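Local coordinates for protein Pbp related beta-lactamase (Pyrococcus abyssi, PDB 2QMI) that probably acts as a serine peptidase of the penicillin-binding protein and beta-lactamase family, assembling into a self-compartmentalizing octamer, at residues 20-24 and 49-55; 250-254 and 264-268; 423-427 and 437-441. All blocks are in the same frame, centred on the assembly; numbering follows the deposited sequence.

Contact 1: residues 20-24 and 49-55; sequences PGISI and STPETIY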
ATOM      1  N   PRO A  20       2.284   0.894 -32.985  1.00 18.86           N
ATOM      2  CA  PRO A  20       0.946   0.656 -33.545  1.00 18.59           C
ATOM      3  C   PRO A  20       0.899   0.472 -35.071  1.00 18.94           C
ATOM      4  O   PRO A  20       0.432  -0.551 -35.564  1.00 18.22           O
ATOM      5  CB  PRO A  20       0.155   1.890 -33.101  1.00 18.79           C
ATOM      6  CG  PRO A  20       0.924   2.401 -31.892  1.00 20.00           C
ATOM      7  CD  PRO A  20       2.349   2.211 -32.334  1.00 18.41           C
ATOM      8  N   GLY A  21       1.368   1.480 -35.802  1.00 19.64           N
ATOM      9  CA  GLY A  21       1.353   1.426 -37.252  1.00 19.12           C
ATOM     10  C   GLY A  21       2.489   2.223 -37.868  1.00 21.13           C
ATOM     11  O   GLY A  21       3.081   3.074 -37.206  1.00 21.67           O
ATOM     12  N   ILE A  22       2.785   1.946 -39.138  1.00 20.51           N
ATOM     13  CA  ILE A  22       3.859   2.614 -39.867  1.00 20.98           C
ATOM     14  C   ILE A  22       3.585   2.656 -41.375  1.00 21.21           C
ATOM     15  O   ILE A  22       2.982   1.741 -41.931  1.00 21.98           O
ATOM     16  CB  ILE A  22       5.213   1.882 -39.652  1.00 21.37           C
ATOM     17  CG1 ILE A  22       5.836   2.299 -38.319  1.00 20.03           C
ATOM     18  CG2 ILE A  22       6.155   2.159 -40.819  1.00 20.41           C
ATOM     19  CD1 ILE A  22       7.165   1.616 -38.005  1.00 20.74           C
ATOM     20  N   SER A  23       4.033   3.724 -42.030  1.00 19.61           N
ATOM     21  CA  SER A  23       3.870   3.858 -43.474  1.00 19.54           C
ATOM     22  C   SER A  23       5.215   4.199 -44.088  1.00 18.70           C
ATOM     23  O   SER A  23       6.026   4.884 -43.467  1.00 20.43           O
ATOM     24  CB  SER A  23       2.857   4.953 -43.813  1.00 18.46           C
ATOM     25  OG  SER A  23       1.533   4.485 -43.640  1.00 20.81           O
ATOM     26  N   ILE A  24       5.451   3.723 -45.304  1.00 19.24           N
ATOM     27  CA  ILE A  24       6.711   3.995 -45.990  1.00 18.59           C
ATOM     28  C   ILE A  24       6.554   4.010 -47.511  1.00 19.67           C
ATOM     29  O   ILE A  24       5.800   3.216 -48.081  1.00 19.61           O
ATOM     30  CB  ILE A  24       7.790   2.941 -45.610  1.00 18.12           C
ATOM     31  CG1 ILE A  24       9.117   3.248 -46.317  1.00 18.05           C
ATOM     32  CG2 ILE A  24       7.301   1.549 -45.978  1.00 18.00           C
ATOM     33  CD1 ILE A  24      10.260   2.305 -45.945  1.00 16.40           C
ATOM     34  N   SER A  49      -2.868   0.736 -41.188  1.00 18.27           N
ATOM     35  CA  SER A  49      -2.030   1.807 -41.719  1.00 18.69           C
ATOM     36  C   SER A  49      -1.847   1.479 -43.205  1.00 19.17           C
ATOM     37  O   SER A  49      -1.623   0.319 -43.572  1.00 19.76           O
ATOM     38  CB  SER A  49      -0.657   1.839 -41.026  1.00 18.03           C
ATOM     39  OG  SER A  49      -0.657   2.725 -39.915  1.00 18.27           O
ATOM     40  N   THR A  50      -1.957   2.493 -44.056  1.00 19.21           N
ATOM     41  CA  THR A  50      -1.805   2.307 -45.495  1.00 19.64           C
ATOM     42  C   THR A  50      -0.911   3.399 -46.091  1.00 20.27           C
ATOM     43  O   THR A  50      -0.589   4.374 -45.427  1.00 19.71           O
ATOM     44  CB  THR A  50      -3.158   2.375 -46.204  1.00 19.60           C
ATOM     45  OG1 THR A  50      -3.551   3.745 -46.340  1.00 21.00           O
ATOM     46  CG2 THR A  50      -4.209   1.637 -45.407  1.00 21.62           C
ATOM     47  N   PRO A  51      -0.498   3.242 -47.359  1.00 20.31           N
ATOM     48  CA  PRO A  51       0.355   4.254 -47.986  1.00 20.83           C
ATOM     49  C   PRO A  51      -0.276   5.643 -47.894  1.00 20.74           C
ATOM     50  O   PRO A  51       0.425   6.650 -47.813  1.00 20.16           O
ATOM     51  CB  PRO A  51       0.451   3.768 -49.430  1.00 20.25           C
ATOM     52  CG  PRO A  51       0.358   2.302 -49.295  1.00 20.25           C
ATOM     53  CD  PRO A  51      -0.741   2.121 -48.283  1.00 19.36           C
ATOM     54  N   GLU A  52      -1.609   5.669 -47.899  1.00 21.12           N
ATOM     55  CA  GLU A  52      -2.393   6.900 -47.848  1.00 22.95           C
ATOM     56  C   GLU A  52      -2.573   7.533 -46.456  1.00 22.41           C
ATOM     57  O   GLU A  52      -2.665   8.751 -46.345  1.00 21.37           O
ATOM     58  CB  GLU A  52      -3.796   6.659 -48.442  1.00 26.09           C
ATOM     59  CG  GLU A  52      -3.870   6.159 -49.901  1.00 32.50           C
ATOM     60  CD  GLU A  52      -3.445   4.697 -50.076  1.00 36.03           C
ATOM     61  OE1 GLU A  52      -3.336   3.969 -49.058  1.00 37.90           O
ATOM     62  OE2 GLU A  52      -3.227   4.271 -51.238  1.00 37.15           O
ATOM     63  N   THR A  53      -2.644   6.718 -45.405  1.00 22.17           N
ATOM     64  CA  THR A  53      -2.855   7.240 -44.048  1.00 21.86           C
ATOM     65  C   THR A  53      -2.036   8.489 -43.711  1.00 20.49           C
ATOM     66  O   THR A  53      -0.854   8.601 -44.042  1.00 21.99           O
ATOM     67  CB  THR A  53      -2.620   6.136 -42.965  1.00 21.68           C
ATOM     68  OG1 THR A  53      -2.737   6.707 -41.650  1.00 25.11           O
ATOM     69  CG2 THR A  53      -1.264   5.529 -43.110  1.00 25.16           C
ATOM     70  N   ILE A  54      -2.693   9.433 -43.053  1.00 20.48           N
ATOM     71  CA  ILE A  54      -2.078  10.692 -42.678  1.00 20.27           C
ATOM     72  C   ILE A  54      -1.571  10.728 -41.233  1.00 20.89           C
ATOM     73  O   ILE A  54      -2.276  10.336 -40.304  1.00 18.58           O
ATOM     74  CB  ILE A  54      -3.082  11.845 -42.929  1.00 20.73           C
ATOM     75  CG1 ILE A  54      -3.114  12.148 -44.432  1.00 22.93           C
ATOM     76  CG2 ILE A  54      -2.717  13.071 -42.116  1.00 20.14           C
ATOM     77  CD1 ILE A  54      -4.172  13.136 -44.845  1.00 25.94           C
ATOM     78  N   TYR A  55      -0.333  11.201 -41.070  1.00 19.65           N
ATOM     79  CA  TYR A  55       0.314  11.324 -39.764  1.00 21.07           C
ATOM     80  C   TYR A  55       0.871  12.732 -39.638  1.00 21.50           C
ATOM     81  O   TYR A  55       0.950  13.469 -40.621  1.00 22.47           O
ATOM     82  CB  TYR A  55       1.516  10.383 -39.632  1.00 19.62           C
ATOM     83  CG  TYR A  55       1.293   8.920 -39.916  1.00 19.41           C
ATOM     84  CD1 TYR A  55       1.367   7.975 -38.891  1.00 18.83           C
ATOM     85  CD2 TYR A  55       1.108   8.466 -41.220  1.00 18.38           C
ATOM     86  CE1 TYR A  55       1.272   6.609 -39.162  1.00 19.79           C
ATOM     87  CE2 TYR A  55       1.013   7.110 -41.506  1.00 19.60           C
ATOM     88  CZ  TYR A  55       1.094   6.182 -40.477  1.00 20.14           C
ATOM     89  OH  TYR A  55       0.993   4.839 -40.765  1.00 18.94           O
TER

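Contact 2: residues 250-254 and 264-268; sequences MYIER and IEKME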
ATOM      1  N   MET A 250      10.765  16.395 -56.076  1.00 24.65           N
ATOM      2  CA  MET A 250      11.205  17.726 -56.466  1.00 24.40           C
ATOM      3  C   MET A 250      12.697  17.927 -56.194  1.00 25.39           C
ATOM      4  O   MET A 250      13.440  18.366 -57.076  1.00 24.96           O
ATOM      5  CB  MET A 250      10.405  18.793 -55.715  1.00 24.04           C
ATOM      6  CG  MET A 250      10.676  20.194 -56.217  1.00 23.40           C
ATOM      7  SD  MET A 250      10.489  21.444 -54.944  1.00 26.59           S
ATOM      8  CE  MET A 250      12.034  21.214 -54.060  1.00 22.14           C
ATOM      9  N   TYR A 251      13.134  17.617 -54.976  1.00 24.26           N
ATOM     10  CA  TYR A 251      14.540  17.785 -54.622  1.00 23.56           C
ATOM     11  C   TYR A 251      15.435  16.873 -55.460  1.00 23.56           C
ATOM     12  O   TYR A 251      16.431  17.317 -56.030  1.00 24.29           O
ATOM     13  CB  TYR A 251      14.755  17.499 -53.127  1.00 23.51           C
ATOM     14  CG  TYR A 251      14.107  18.508 -52.193  1.00 22.07           C
ATOM     15  CD1 TYR A 251      14.658  19.775 -52.006  1.00 22.14           C
ATOM     16  CD2 TYR A 251      12.936  18.194 -51.505  1.00 21.82           C
ATOM     17  CE1 TYR A 251      14.057  20.710 -51.154  1.00 22.43           C
ATOM     18  CE2 TYR A 251      12.325  19.118 -50.651  1.00 23.03           C
ATOM     19  CZ  TYR A 251      12.887  20.371 -50.482  1.00 22.41           C
ATOM     20  OH  TYR A 251      12.257  21.291 -49.674  1.00 24.01           O
ATOM     21  N   ILE A 252      15.074  15.601 -55.544  1.00 24.14           N
ATOM     22  CA  ILE A 252      15.870  14.643 -56.309  1.00 25.72           C
ATOM     23  C   ILE A 252      16.104  15.086 -57.755  1.00 26.15           C
ATOM     24  O   ILE A 252      17.249  15.257 -58.184  1.00 26.88           O
ATOM     25  CB  ILE A 252      15.196  13.248 -56.327  1.00 24.50           C
ATOM     26  CG1 ILE A 252      15.166  12.662 -54.918  1.00 24.19           C
ATOM     27  CG2 ILE A 252      15.941  12.313 -57.288  1.00 25.56           C
ATOM     28  CD1 ILE A 252      14.234  11.471 -54.782  1.00 22.51           C
ATOM     29  N   GLU A 253      15.015  15.264 -58.499  1.00 27.02           N
ATOM     30  CA  GLU A 253      15.085  15.660 -59.902  1.00 28.24           C
ATOM     31  C   GLU A 253      15.397  17.143 -60.050  1.00 28.68           C
ATOM     32  O   GLU A 253      15.332  17.700 -61.149  1.00 27.32           O
ATOM     33  CB  GLU A 253      13.759  15.339 -60.593  1.00 29.41           C
ATOM     34  CG  GLU A 253      13.260  13.925 -60.318  1.00 33.67           C
ATOM     35  CD  GLU A 253      11.936  13.628 -61.002  1.00 36.29           C
ATOM     36  OE1 GLU A 253      11.004  14.460 -60.897  1.00 38.22           O
ATOM     37  OE2 GLU A 253      11.823  12.559 -61.644  1.00 37.68           O
ATOM     38  N   ARG A 254      15.743  17.769 -58.930  1.00 29.15           N
ATOM     39  CA  ARG A 254      16.068  19.187 -58.893  1.00 28.28           C
ATOM     40  C   ARG A 254      15.153  19.962 -59.823  1.00 28.83           C
ATOM     41  O   ARG A 254      15.600  20.793 -60.626  1.00 28.94           O
ATOM     42  CB  ARG A 254      17.533  19.396 -59.264  1.00 29.49           C
ATOM     43  CG  ARG A 254      18.473  18.540 -58.423  1.00 29.12           C
ATOM     44  CD  ARG A 254      19.877  19.102 -58.430  1.00 28.80           C
ATOM     45  NE  ARG A 254      20.777  18.401 -57.513  1.00 29.44           N
ATOM     46  CZ  ARG A 254      20.483  18.072 -56.254  1.00 28.49           C
ATOM     47  NH1 ARG A 254      19.291  18.357 -55.732  1.00 28.08           N
ATOM     48  NH2 ARG A 254      21.402  17.488 -55.499  1.00 29.01           N
ATOM     49  N   ILE A 264      17.964  25.078 -54.372  1.00 26.15           N
ATOM     50  CA  ILE A 264      17.888  23.746 -53.786  1.00 26.03           C
ATOM     51  C   ILE A 264      19.276  23.370 -53.266  1.00 26.51           C
ATOM     52  O   ILE A 264      19.418  22.764 -52.199  1.00 25.84           O
ATOM     53  CB  ILE A 264      17.421  22.701 -54.816  1.00 23.78           C
ATOM     54  CG1 ILE A 264      15.988  23.014 -55.244  1.00 23.37           C
ATOM     55  CG2 ILE A 264      17.502  21.306 -54.223  1.00 23.09           C
ATOM     56  CD1 ILE A 264      15.368  21.974 -56.166  1.00 23.67           C
ATOM     57  N   GLU A 265      20.302  23.763 -54.012  1.00 28.47           N
ATOM     58  CA  GLU A 265      21.676  23.474 -53.624  1.00 29.03           C
ATOM     59  C   GLU A 265      22.091  24.261 -52.393  1.00 27.92           C
ATOM     60  O   GLU A 265      22.956  23.829 -51.630  1.00 26.65           O
ATOM     61  CB  GLU A 265      22.616  23.773 -54.786  1.00 32.52           C
ATOM     62  CG  GLU A 265      22.685  22.626 -55.775  1.00 38.69           C
ATOM     63  CD  GLU A 265      23.316  23.031 -57.081  1.00 41.83           C
ATOM     64  OE1 GLU A 265      24.357  23.741 -57.048  1.00 43.37           O
ATOM     65  OE2 GLU A 265      22.774  22.627 -58.140  1.00 43.71           O
ATOM     66  N   LYS A 266      21.476  25.420 -52.199  1.00 27.46           N
ATOM     67  CA  LYS A 266      21.790  26.228 -51.029  1.00 27.42           C
ATOM     68  C   LYS A 266      21.288  25.490 -49.792  1.00 26.07           C
ATOM     69  O   LYS A 266      21.953  25.456 -48.761  1.00 26.15           O
ATOM     70  CB  LYS A 266      21.112  27.600 -51.119  1.00 28.31           C
ATOM     71  CG  LYS A 266      21.820  28.600 -52.024  1.00 30.02           C
ATOM     72  CD  LYS A 266      21.286  30.019 -51.808  1.00 30.44           C
ATOM     73  CE  LYS A 266      21.987  31.015 -52.720  1.00 30.16           C
ATOM     74  NZ  LYS A 266      21.810  30.666 -54.157  1.00 31.24           N
ATOM     75  N   MET A 267      20.109  24.889 -49.915  1.00 24.82           N
ATOM     76  CA  MET A 267      19.492  24.156 -48.815  1.00 23.69           C
ATOM     77  C   MET A 267      20.247  22.883 -48.450  1.00 22.71           C
ATOM     78  O   MET A 267      20.223  22.459 -47.295  1.00 23.28           O
ATOM     79  CB  MET A 267      18.042  23.809 -49.170  1.00 22.01           C
ATOM     80  CG  MET A 267      17.151  25.025 -49.376  1.00 22.91           C
ATOM     81  SD  MET A 267      15.472  24.602 -49.902  1.00 22.21           S
ATOM     82  CE  MET A 267      14.866  23.768 -48.431  1.00 22.55           C
ATOM     83  N   GLU A 268      20.919  22.284 -49.434  1.00 22.42           N
ATOM     84  CA  GLU A 268      21.669  21.045 -49.228  1.00 21.98           C
ATOM     85  C   GLU A 268      23.126  21.293 -48.857  1.00 22.35           C
ATOM     86  O   GLU A 268      23.923  20.358 -48.810  1.00 23.13           O
ATOM     87  CB  GLU A 268      21.620  20.176 -50.494  1.00 21.80           C
ATOM     88  CG  GLU A 268      20.217  19.844 -50.982  1.00 22.53           C
ATOM     89  CD  GLU A 268      20.215  19.011 -52.261  1.00 25.00           C
ATOM     90  OE1 GLU A 268      21.308  18.782 -52.834  1.00 25.73           O
ATOM     91  OE2 GLU A 268      19.118  18.584 -52.697  1.00 25.01           O
TER

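Contact 3: residues 423-427 and 437-441; sequences KMYAE and LIFER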
ATOM      1  N   LYS A 423      39.229   5.400 -16.154  1.00 34.71           N
ATOM      2  CA  LYS A 423      38.287   4.408 -16.652  1.00 34.18           C
ATOM      3  C   LYS A 423      38.680   2.976 -16.286  1.00 34.32           C
ATOM      4  O   LYS A 423      39.813   2.537 -16.522  1.00 34.99           O
ATOM      5  CB  LYS A 423      38.118   4.547 -18.173  1.00 34.09           C
ATOM      6  CG  LYS A 423      39.409   4.536 -18.962  1.00 32.58           C
ATOM      7  CD  LYS A 423      39.135   4.462 -20.465  1.00 31.47           C
ATOM      8  CE  LYS A 423      38.367   5.658 -20.998  1.00 30.43           C
ATOM      9  NZ  LYS A 423      38.149   5.523 -22.477  1.00 30.15           N
ATOM     10  N   MET A 424      37.727   2.268 -15.682  1.00 34.50           N
ATOM     11  CA  MET A 424      37.883   0.880 -15.256  1.00 33.80           C
ATOM     12  C   MET A 424      37.042   0.047 -16.236  1.00 32.58           C
ATOM     13  O   MET A 424      35.892   0.390 -16.517  1.00 32.10           O
ATOM     14  CB  MET A 424      37.371   0.732 -13.820  1.00 34.64           C
ATOM     15  CG  MET A 424      37.685  -0.596 -13.173  1.00 37.32           C
ATOM     16  SD  MET A 424      37.336  -0.582 -11.388  1.00 39.15           S
ATOM     17  CE  MET A 424      35.527  -0.954 -11.400  1.00 39.33           C
ATOM     18  N   TYR A 425      37.596  -1.049 -16.749  1.00 29.96           N
ATOM     19  CA  TYR A 425      36.875  -1.841 -17.740  1.00 29.04           C
ATOM     20  C   TYR A 425      36.203  -3.139 -17.322  1.00 27.59           C
ATOM     21  O   TYR A 425      36.578  -3.783 -16.338  1.00 27.29           O
ATOM     22  CB  TYR A 425      37.800  -2.166 -18.911  1.00 29.32           C
ATOM     23  CG  TYR A 425      38.517  -0.977 -19.502  1.00 31.59           C
ATOM     24  CD1 TYR A 425      39.515  -0.306 -18.780  1.00 32.16           C
ATOM     25  CD2 TYR A 425      38.229  -0.543 -20.796  1.00 32.04           C
ATOM     26  CE1 TYR A 425      40.211   0.765 -19.340  1.00 33.47           C
ATOM     27  CE2 TYR A 425      38.917   0.529 -21.366  1.00 33.72           C
ATOM     28  CZ  TYR A 425      39.908   1.175 -20.636  1.00 34.51           C
ATOM     29  OH  TYR A 425      40.615   2.214 -21.218  1.00 35.80           O
ATOM     30  N   ALA A 426      35.208  -3.516 -18.120  1.00 25.35           N
ATOM     31  CA  ALA A 426      34.462  -4.756 -17.943  1.00 25.42           C
ATOM     32  C   ALA A 426      34.507  -5.438 -19.315  1.00 24.50           C
ATOM     33  O   ALA A 426      34.642  -4.763 -20.338  1.00 24.63           O
ATOM     34  CB  ALA A 426      33.019  -4.462 -17.540  1.00 24.27           C
ATOM     35  N   GLU A 427      34.417  -6.764 -19.338  1.00 24.51           N
ATOM     36  CA  GLU A 427      34.446  -7.504 -20.600  1.00 24.66           C
ATOM     37  C   GLU A 427      33.390  -8.596 -20.636  1.00 23.48           C
ATOM     38  O   GLU A 427      33.248  -9.364 -19.688  1.00 23.20           O
ATOM     39  CB  GLU A 427      35.820  -8.136 -20.842  1.00 25.62           C
ATOM     40  CG  GLU A 427      36.934  -7.149 -21.144  1.00 29.84           C
ATOM     41  CD  GLU A 427      37.760  -6.794 -19.918  1.00 32.05           C
ATOM     42  OE1 GLU A 427      38.354  -7.711 -19.304  1.00 32.49           O
ATOM     43  OE2 GLU A 427      37.824  -5.595 -19.572  1.00 33.99           O
ATOM     44  N   LEU A 437      31.236 -12.572 -17.872  1.00 23.21           N
ATOM     45  CA  LEU A 437      31.503 -11.174 -17.557  1.00 22.38           C
ATOM     46  C   LEU A 437      32.710 -11.090 -16.623  1.00 22.25           C
ATOM     47  O   LEU A 437      32.736 -11.716 -15.568  1.00 21.42           O
ATOM     48  CB  LEU A 437      30.281 -10.524 -16.890  1.00 20.32           C
ATOM     49  CG  LEU A 437      30.502  -9.134 -16.279  1.00 20.29           C
ATOM     50  CD1 LEU A 437      31.080  -8.186 -17.312  1.00 20.90           C
ATOM     51  CD2 LEU A 437      29.199  -8.599 -15.748  1.00 21.47           C
ATOM     52  N   ILE A 438      33.719 -10.334 -17.030  1.00 22.09           N
ATOM     53  CA  ILE A 438      34.914 -10.157 -16.217  1.00 22.20           C
ATOM     54  C   ILE A 438      34.933  -8.687 -15.829  1.00 22.22           C
ATOM     55  O   ILE A 438      35.160  -7.827 -16.677  1.00 23.22           O
ATOM     56  CB  ILE A 438      36.214 -10.449 -16.999  1.00 22.28           C
ATOM     57  CG1 ILE A 438      36.177 -11.852 -17.616  1.00 22.41           C
ATOM     58  CG2 ILE A 438      37.413 -10.275 -16.072  1.00 22.54           C
ATOM     59  CD1 ILE A 438      36.081 -12.988 -16.615  1.00 24.34           C
ATOM     60  N   PHE A 439      34.690  -8.398 -14.556  1.00 21.35           N
ATOM     61  CA  PHE A 439      34.676  -7.017 -14.093  1.00 20.91           C
ATOM     62  C   PHE A 439      35.563  -6.835 -12.858  1.00 20.22           C
ATOM     63  O   PHE A 439      35.244  -7.300 -11.763  1.00 16.95           O
ATOM     64  CB  PHE A 439      33.237  -6.587 -13.799  1.00 22.26           C
ATOM     65  CG  PHE A 439      33.111  -5.161 -13.364  1.00 24.44           C
ATOM     66  CD1 PHE A 439      33.647  -4.137 -14.139  1.00 26.14           C
ATOM     67  CD2 PHE A 439      32.463  -4.841 -12.175  1.00 25.71           C
ATOM     68  CE1 PHE A 439      33.539  -2.809 -13.736  1.00 27.35           C
ATOM     69  CE2 PHE A 439      32.348  -3.515 -11.759  1.00 27.26           C
ATOM     70  CZ  PHE A 439      32.888  -2.498 -12.542  1.00 27.76           C
ATOM     71  N   GLU A 440      36.674  -6.134 -13.058  1.00 18.37           N
ATOM     72  CA  GLU A 440      37.663  -5.896 -12.016  1.00 19.02           C
ATOM     73  C   GLU A 440      38.125  -7.229 -11.426  1.00 17.68           C
ATOM     74  O   GLU A 440      38.787  -8.011 -12.111  1.00 16.06           O
ATOM     75  CB  GLU A 440      37.116  -4.984 -10.911  1.00 20.64           C
ATOM     76  CG  GLU A 440      38.203  -4.584  -9.903  1.00 23.73           C
ATOM     77  CD  GLU A 440      37.777  -4.781  -8.453  1.00 25.10           C
ATOM     78  OE1 GLU A 440      37.018  -5.738  -8.178  1.00 25.73           O
ATOM     79  OE2 GLU A 440      38.212  -3.987  -7.590  1.00 25.31           O
ATOM     80  N   ARG A 441      37.761  -7.507 -10.177  1.00 15.50           N
ATOM     81  CA  ARG A 441      38.180  -8.750  -9.528  1.00 16.89           C
ATOM     82  C   ARG A 441      37.291  -9.959  -9.788  1.00 16.07           C
ATOM     83  O   ARG A 441      37.739 -11.091  -9.667  1.00 18.55           O
ATOM     84  CB  ARG A 441      38.261  -8.558  -8.008  1.00 16.19           C
ATOM     85  CG  ARG A 441      36.901  -8.651  -7.302  1.00 17.99           C
ATOM     86  CD  ARG A 441      36.972  -8.157  -5.856  1.00 18.24           C
ATOM     87  NE  ARG A 441      37.516  -6.805  -5.796  1.00 19.89           N
ATOM     88  CZ  ARG A 441      37.889  -6.184  -4.682  1.00 22.12           C
ATOM     89  NH1 ARG A 441      37.774  -6.788  -3.504  1.00 21.17           N
ATOM     90  NH2 ARG A 441      38.408  -4.963  -4.756  1.00 22.37           N
TER

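Contact 1: residues 20-24 and 49-55
Hydroxyl groups carry most of the polar contact between strand residues 21-24 and the loop 49-55. S23 points its side chain at the loop, where OG donates to the carbonyl O of T50 at 2.8 Å, although the position of that carbonyl is less certain. Y55 OH lies 2.9 Å from S23 OG, at the edge of the tyrosine ring, and is hydrogen-bonded at 2.8 Å to S49 OG, so the two serines and the tyrosine form a compact hydroxyl cluster. Within the loop, T53 N donates to T50 OG1 at 3.2 Å, an ST motif; T50 OG1 is also hydrogen-bonded to D209 OD2.

Strand 21-28 belongs to the antiparallel sheet of the beta-lactamase fold, its backbone paired with strand 31-38 and strand 321-327, so the loop meets it through a sheet face. S23 also touches V241 of helix 241-252, and P51 and E52 touch L242.

G21 meets the loop through its backbone, its CA 3.6 Å from S49 OG. A CB on G21 would fall 2.4 Å from that oxygen, so the missing side chain is what admits S49. Y55 OH also approaches I22 C to 3.4 Å.

Contact 2: residues 250-254 and 264-268
I264 forms the apolar centre of this contact, pointing from helix 261-267 toward the last turn of helix 241-252. Its CG2 rests 3.9 Å from Y251 CD1, at the edge of the ring, while its CD1 reaches M250 CE at 4.0 Å. The two helices are consecutive in the beta-lactamase domain, and the first ends in a Schellman motif: R254, with positive phi, is the C-prime residue, R254 N donates to Y251 O at 3.0 Å, and D255 N bonds to M250 O. The chain thereby turns out of the helix, and the long R254 side chain extends back across to the second helix.

Beside I264, M267 sets its CE 4.2 Å from Y251 CE1. Both residues also pack on L67 of helix 61-74, which lies against this pair of helices. Y251 OH is hydrogen-bonded to Y247 OH, and the two tyrosine rings meet edge-to-face.

At the polar edge, R254 NH1 passes 3.8 Å from I264 CG2 and continues to E268, the first residue beyond the second helix. E268 OE2 is shared with Y315 OH, tying the helix end to strand 310-316 of the main sheet. The salt bridge is two-pronged but uneven: R254 NH1 to E268 OE2 is 3.0 Å at 149°, whereas R254 NH2 to E268 OE1, also 3.0 Å, is bent to 121° and weak.

Contact 3: residues 423-427 and 437-441
Two backbone hydrogen bonds join E427 and I438 as an antiparallel hydrogen-bonded pair: E427 N donates to I438 O at 3.0 Å, and I438 N donates to E427 O at 2.9 Å with a nearly straight angle of 166°. The CA hydrogens add to it, A426 CA lying 3.4 Å from I438 O and L437 CA 3.3 Å from E427 O. Beyond F439 the backbone leaves the strand at E440, which has positive phi. There E440 OE1 accepts from R441 N at 2.8 Å and from R441 NE at 2.7 Å, and R441 NH2 reaches E440 OE2 at 3.0 Å, a salt bridge between neighbours at the end of the strand.

The segments form part of the hairpin of strands 422-431 and 434-439, adjacent staves of the eight-stranded antiparallel barrel in the octamerisation domain. The axes of 423-427 and 437-439 approach to 4.7 Å, their directions 167° apart. Side chains alternate: A426, L437 and F439 face the barrel interior, where they meet L403, L390 and I401 of other staves, whereas E427 and I438 point outward.

On the inner side A426 CB lies 3.5 Å from F439 CD1 and 4.2 Å from L437 CD1. Toward the hairpin's open end, M424 swings its thioether across the widening gap until CE touches F439 CZ at 3.3 Å. A second subunit packs against the hairpin: its W276 meets M424 and E440, its R157 meets I438 on the outer face, and R441 touches its Y160, a tyrosine whose sequence context is consistent with an active-site position.

Overall arrangement
Contacts 1 and 2 lie in the beta-lactamase region, their centres 26 Å apart, and both are buried; contact 3 sits in the octamerisation barrel, its centre 45 and 50 Å from theirs, partly buried and reached by a second subunit. Helix 241-252 links the first two: its start touches contact 1 and its end forms part of contact 2. Their chemistry follows their place. A loop against a sheet face is held by hydroxyls, two helix ends by an apolar cluster closed with a salt bridge, and neighbouring barrel strands by backbone bonds. Contacts 2 and 3 lie on opposite sides of the chain's centre.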